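Long-range contact in Lys-gingipain catalytic subunit (Porphyromonas gingivalis, PDB 6I9A), which cleaves proteins after lysine as a secreted cysteine endopeptidase, a calcium-binding enzyme that may act as a virulence factor in periodontal disease: residues A[112-122]-A[351-362]. Numbering follows the deposited sequence. Where two conformers were deposited one is given.
Sequences YFPEMYTFRMS and HYYWEAYHVLGD. With CA (calcium ion), chain G.
His351 and Tyr112 meet as an offset stack, ring centroids 4.7 Å apart and planes inclined by 26°. CA of the histidine sits over the centre of the tyrosine ring, and Tyr112 CB returns the CH-pi contact over the imidazole. Tyr112 reaches this place because its CG stands between the backbone N and the carbonyl carbon (chi1 53°), which lays the ring against the helix 351-356. One turn on, the Trp354 indole completes the aromatic cluster: its CD1 lies 3.5 Å from Tyr112 CD1, Phe113 CD1 and CE1 approach CZ2 of the indole obliquely, and Pro114 CD packs 3.5 Å from Trp354 CE3. Phe113 O meanwhile binds a calcium ion at 2.3 Å, and Glu115 grips the same ion with both carboxylate oxygens; Asp109, Asp111 and two waters complete the site.

Where the chain becomes strand 357-361, a water joins Val359 N to Thr118 O. Val359 O then accepts Arg120 N (3.0 Å), while Val359 CG1 packs on Phe119 CB. Although its CB leads away, Leu360 brings CD2 back to Arg120 O and alongside Arg120 CD and Ser122 CB. Gly361 N donates to Arg120 O (2.9 Å). Asp362 OD1 lies over a face of the Phe119 ring, 3.5 Å from CZ; the carboxylate also bonds to Ser364, and OD2 forms a salt bridge with Lys35.

The two strands are the edges of separate sheets, running roughly parallel at 38°, so this single bridge and its water join the two sheets of the catalytic domain. Aromatic packing against a calcium-bound loop at one end and backbone bonding at the other are consistent with a seam that has little freedom to shift.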
# COMPACT_ATOMS: atom_id res chain seq x y z
N TYR A 112 -16.20 -8.60 -9.45
CA TYR A 112 -14.74 -8.74 -9.35
C TYR A 112 -14.06 -7.61 -8.58
O TYR A 112 -12.82 -7.51 -8.54
CB TYR A 112 -14.07 -8.95 -10.72
CG TYR A 112 -14.43 -7.90 -11.77
CD1 TYR A 112 -14.09 -6.56 -11.59
CD2 TYR A 112 -15.12 -8.25 -12.92
CE1 TYR A 112 -14.43 -5.59 -12.53
CE2 TYR A 112 -15.44 -7.30 -13.88
CZ TYR A 112 -15.10 -5.96 -13.67
OH TYR A 112 -15.42 -4.99 -14.60
N PHE A 113 -14.86 -6.74 -7.94
CA PHE A 113 -14.32 -5.69 -7.12
C PHE A 113 -14.09 -6.17 -5.70
O PHE A 113 -15.03 -6.71 -5.08
CB PHE A 113 -15.23 -4.48 -7.06
CG PHE A 113 -15.37 -3.74 -8.36
CD1 PHE A 113 -14.45 -2.77 -8.73
CD2 PHE A 113 -16.40 -4.05 -9.24
CE1 PHE A 113 -14.60 -2.07 -9.94
CE2 PHE A 113 -16.54 -3.35 -10.45
CZ PHE A 113 -15.63 -2.37 -10.79
N PRO A 114 -12.90 -6.00 -5.15
CA PRO A 114 -12.67 -6.41 -3.76
C PRO A 114 -13.56 -5.71 -2.76
O PRO A 114 -13.91 -4.52 -2.93
CB PRO A 114 -11.21 -5.99 -3.49
CG PRO A 114 -10.59 -5.94 -4.87
CD PRO A 114 -11.69 -5.42 -5.77
N GLU A 115 -13.84 -6.41 -1.65
CA GLU A 115 -14.51 -5.83 -0.46
C GLU A 115 -13.54 -5.26 0.53
O GLU A 115 -13.98 -4.50 1.40
CB GLU A 115 -15.36 -6.93 0.23
CG GLU A 115 -16.81 -6.95 -0.29
CD GLU A 115 -16.91 -7.09 -1.79
OE1 GLU A 115 -17.18 -6.06 -2.45
OE2 GLU A 115 -16.71 -8.20 -2.32
N MET A 116 -12.24 -5.65 0.44
CA MET A 116 -11.21 -5.25 1.37
C MET A 116 -9.95 -4.90 0.61
O MET A 116 -9.67 -5.56 -0.41
CB MET A 116 -10.88 -6.41 2.33
CG MET A 116 -12.04 -6.75 3.29
SD MET A 116 -11.85 -8.38 4.08
CE MET A 116 -12.31 -9.46 2.69
N TYR A 117 -9.15 -3.99 1.13
CA TYR A 117 -7.81 -3.73 0.59
C TYR A 117 -6.89 -4.84 1.02
O TYR A 117 -6.65 -5.01 2.23
CB TYR A 117 -7.28 -2.42 1.14
CG TYR A 117 -7.76 -1.14 0.48
CD1 TYR A 117 -8.17 -1.13 -0.86
CD2 TYR A 117 -7.69 0.08 1.15
CE1 TYR A 117 -8.51 0.07 -1.49
CE2 TYR A 117 -8.03 1.28 0.53
CZ TYR A 117 -8.42 1.27 -0.80
OH TYR A 117 -8.77 2.44 -1.44
N THR A 118 -6.41 -5.63 0.07
CA THR A 118 -5.64 -6.82 0.34
C THR A 118 -4.21 -6.65 -0.04
O THR A 118 -3.89 -6.15 -1.13
CB THR A 118 -6.29 -7.98 -0.44
OG1 THR A 118 -7.65 -8.11 0.03
CG2 THR A 118 -5.60 -9.31 -0.24
N PHE A 119 -3.31 -7.14 0.81
CA PHE A 119 -1.88 -7.14 0.51
C PHE A 119 -1.30 -8.40 1.08
O PHE A 119 -1.86 -9.01 1.99
CB PHE A 119 -1.19 -5.88 1.03
CG PHE A 119 -1.35 -5.67 2.53
CD1 PHE A 119 -0.43 -6.21 3.42
CD2 PHE A 119 -2.37 -4.85 3.04
CE1 PHE A 119 -0.52 -5.96 4.78
CE2 PHE A 119 -2.48 -4.64 4.41
CZ PHE A 119 -1.55 -5.18 5.26
N ARG A 120 -0.12 -8.77 0.57
CA ARG A 120 0.55 -9.99 0.97
C ARG A 120 1.97 -9.70 1.43
O ARG A 120 2.79 -9.22 0.65
CB ARG A 120 0.53 -11.03 -0.16
CG ARG A 120 1.33 -12.30 0.15
CD ARG A 120 1.36 -13.25 -1.03
NE ARG A 120 0.07 -13.88 -1.29
CZ ARG A 120 -0.19 -15.17 -1.06
NH1 ARG A 120 0.68 -15.92 -0.35
NH2 ARG A 120 -1.31 -15.71 -1.49
N MET A 121 2.25 -9.98 2.71
CA MET A 121 3.58 -9.92 3.28
C MET A 121 4.18 -11.28 2.99
O MET A 121 4.09 -12.21 3.80
CB MET A 121 3.48 -9.64 4.79
CG MET A 121 2.68 -8.38 5.11
SD MET A 121 3.68 -6.89 5.01
CE MET A 121 4.32 -6.97 6.57
N SER A 122 4.73 -11.45 1.78
CA SER A 122 5.25 -12.76 1.36
C SER A 122 6.66 -12.97 1.87
O SER A 122 7.58 -12.19 1.52
CB SER A 122 5.22 -12.87 -0.16
OG SER A 122 5.76 -14.15 -0.45
N HIS A 351 -11.67 -6.97 -15.64
CA HIS A 351 -11.63 -8.13 -14.76
C HIS A 351 -10.16 -8.65 -14.64
O HIS A 351 -9.67 -8.94 -13.54
CB HIS A 351 -12.60 -9.19 -15.28
CG HIS A 351 -12.81 -10.34 -14.35
ND1 HIS A 351 -13.82 -11.26 -14.62
CD2 HIS A 351 -12.23 -10.69 -13.17
CE1 HIS A 351 -13.79 -12.16 -13.63
NE2 HIS A 351 -12.86 -11.85 -12.72
N TYR A 352 -9.50 -8.78 -15.79
CA TYR A 352 -8.11 -9.18 -15.81
C TYR A 352 -7.27 -8.29 -14.89
O TYR A 352 -6.45 -8.79 -14.13
CB TYR A 352 -7.61 -9.11 -17.26
CG TYR A 352 -6.19 -9.56 -17.47
CD1 TYR A 352 -5.12 -8.73 -17.15
CD2 TYR A 352 -5.90 -10.77 -18.10
CE1 TYR A 352 -3.81 -9.11 -17.41
CE2 TYR A 352 -4.60 -11.15 -18.37
CZ TYR A 352 -3.56 -10.32 -18.03
OH TYR A 352 -2.28 -10.70 -18.37
N TYR A 353 -7.45 -6.95 -14.99
CA TYR A 353 -6.64 -6.03 -14.16
C TYR A 353 -6.88 -6.22 -12.67
O TYR A 353 -5.91 -6.23 -11.90
CB TYR A 353 -6.84 -4.55 -14.57
CG TYR A 353 -5.68 -4.13 -15.47
CD1 TYR A 353 -4.77 -3.16 -15.07
CD2 TYR A 353 -5.43 -4.80 -16.67
CE1 TYR A 353 -3.65 -2.86 -15.83
CE2 TYR A 353 -4.27 -4.56 -17.40
CZ TYR A 353 -3.39 -3.59 -16.98
OH TYR A 353 -2.27 -3.35 -17.72
N TRP A 354 -8.14 -6.43 -12.25
CA TRP A 354 -8.40 -6.67 -10.83
C TRP A 354 -7.75 -7.96 -10.39
O TRP A 354 -7.29 -8.03 -9.24
CB TRP A 354 -9.90 -6.62 -10.56
CG TRP A 354 -10.47 -5.23 -10.64
CD1 TRP A 354 -11.12 -4.66 -11.71
CD2 TRP A 354 -10.34 -4.21 -9.64
NE1 TRP A 354 -11.43 -3.35 -11.42
CE2 TRP A 354 -10.96 -3.04 -10.15
CE3 TRP A 354 -9.74 -4.16 -8.37
CZ2 TRP A 354 -11.03 -1.84 -9.41
CZ3 TRP A 354 -9.84 -3.00 -7.64
CH2 TRP A 354 -10.45 -1.84 -8.16
N GLU A 355 -7.68 -9.00 -11.25
CA GLU A 355 -6.96 -10.23 -10.91
C GLU A 355 -5.43 -10.06 -10.97
O GLU A 355 -4.71 -10.85 -10.35
CB GLU A 355 -7.33 -11.34 -11.90
CG GLU A 355 -8.73 -11.93 -11.74
CD GLU A 355 -9.00 -13.07 -12.69
OE1 GLU A 355 -8.29 -13.21 -13.72
OE2 GLU A 355 -9.92 -13.86 -12.39
N ALA A 356 -4.95 -9.14 -11.80
CA ALA A 356 -3.53 -9.05 -12.12
C ALA A 356 -2.68 -8.34 -11.05
O ALA A 356 -1.63 -8.83 -10.65
CB ALA A 356 -3.35 -8.31 -13.45
N TYR A 357 -3.10 -7.11 -10.68
CA TYR A 357 -2.27 -6.27 -9.82
C TYR A 357 -2.35 -6.68 -8.37
O TYR A 357 -3.44 -7.04 -7.85
CB TYR A 357 -2.61 -4.80 -10.04
CG TYR A 357 -1.76 -4.17 -11.14
CD1 TYR A 357 -2.14 -4.23 -12.48
CD2 TYR A 357 -0.53 -3.59 -10.85
CE1 TYR A 357 -1.33 -3.70 -13.49
CE2 TYR A 357 0.26 -3.04 -11.85
CZ TYR A 357 -0.15 -3.08 -13.16
OH TYR A 357 0.67 -2.50 -14.10
N HIS A 358 -1.20 -6.64 -7.71
CA HIS A 358 -1.10 -7.00 -6.30
C HIS A 358 -0.22 -6.04 -5.57
O HIS A 358 0.71 -5.46 -6.15
CB HIS A 358 -0.46 -8.41 -6.18
CG HIS A 358 -1.38 -9.52 -6.61
ND1 HIS A 358 -1.61 -9.79 -7.93
CD2 HIS A 358 -2.15 -10.35 -5.86
CE1 HIS A 358 -2.51 -10.79 -7.96
NE2 HIS A 358 -2.87 -11.15 -6.72
N VAL A 359 -0.45 -5.97 -4.24
CA VAL A 359 0.49 -5.38 -3.32
C VAL A 359 1.25 -6.52 -2.62
O VAL A 359 0.63 -7.40 -2.00
CB VAL A 359 -0.19 -4.50 -2.25
CG1 VAL A 359 0.88 -3.95 -1.28
CG2 VAL A 359 -0.96 -3.32 -2.89
N LEU A 360 2.58 -6.44 -2.67
CA LEU A 360 3.50 -7.27 -1.87
C LEU A 360 4.16 -6.32 -0.85
O LEU A 360 4.46 -5.16 -1.16
CB LEU A 360 4.54 -7.96 -2.74
CG LEU A 360 3.92 -9.06 -3.63
CD1 LEU A 360 4.81 -9.38 -4.84
CD2 LEU A 360 3.70 -10.33 -2.79
N GLY A 361 4.33 -6.80 0.38
CA GLY A 361 4.70 -5.89 1.45
C GLY A 361 3.44 -5.22 2.01
O GLY A 361 2.34 -5.76 1.89
N ASP A 362 3.58 -4.09 2.70
CA ASP A 362 2.49 -3.58 3.53
C ASP A 362 1.68 -2.52 2.81
O ASP A 362 2.05 -1.34 2.70
CB ASP A 362 3.09 -3.04 4.83
CG ASP A 362 2.03 -2.61 5.85
OD1 ASP A 362 0.83 -2.59 5.48
OD2 ASP A 362 2.40 -2.35 7.02
CA CA G . -17.21 -7.26 -4.59
O HOH W 1 -3.00 -7.45 -3.49
O HOH W 2 -18.13 -5.13 -5.15
O HOH W 3 -16.64 -9.56 -5.14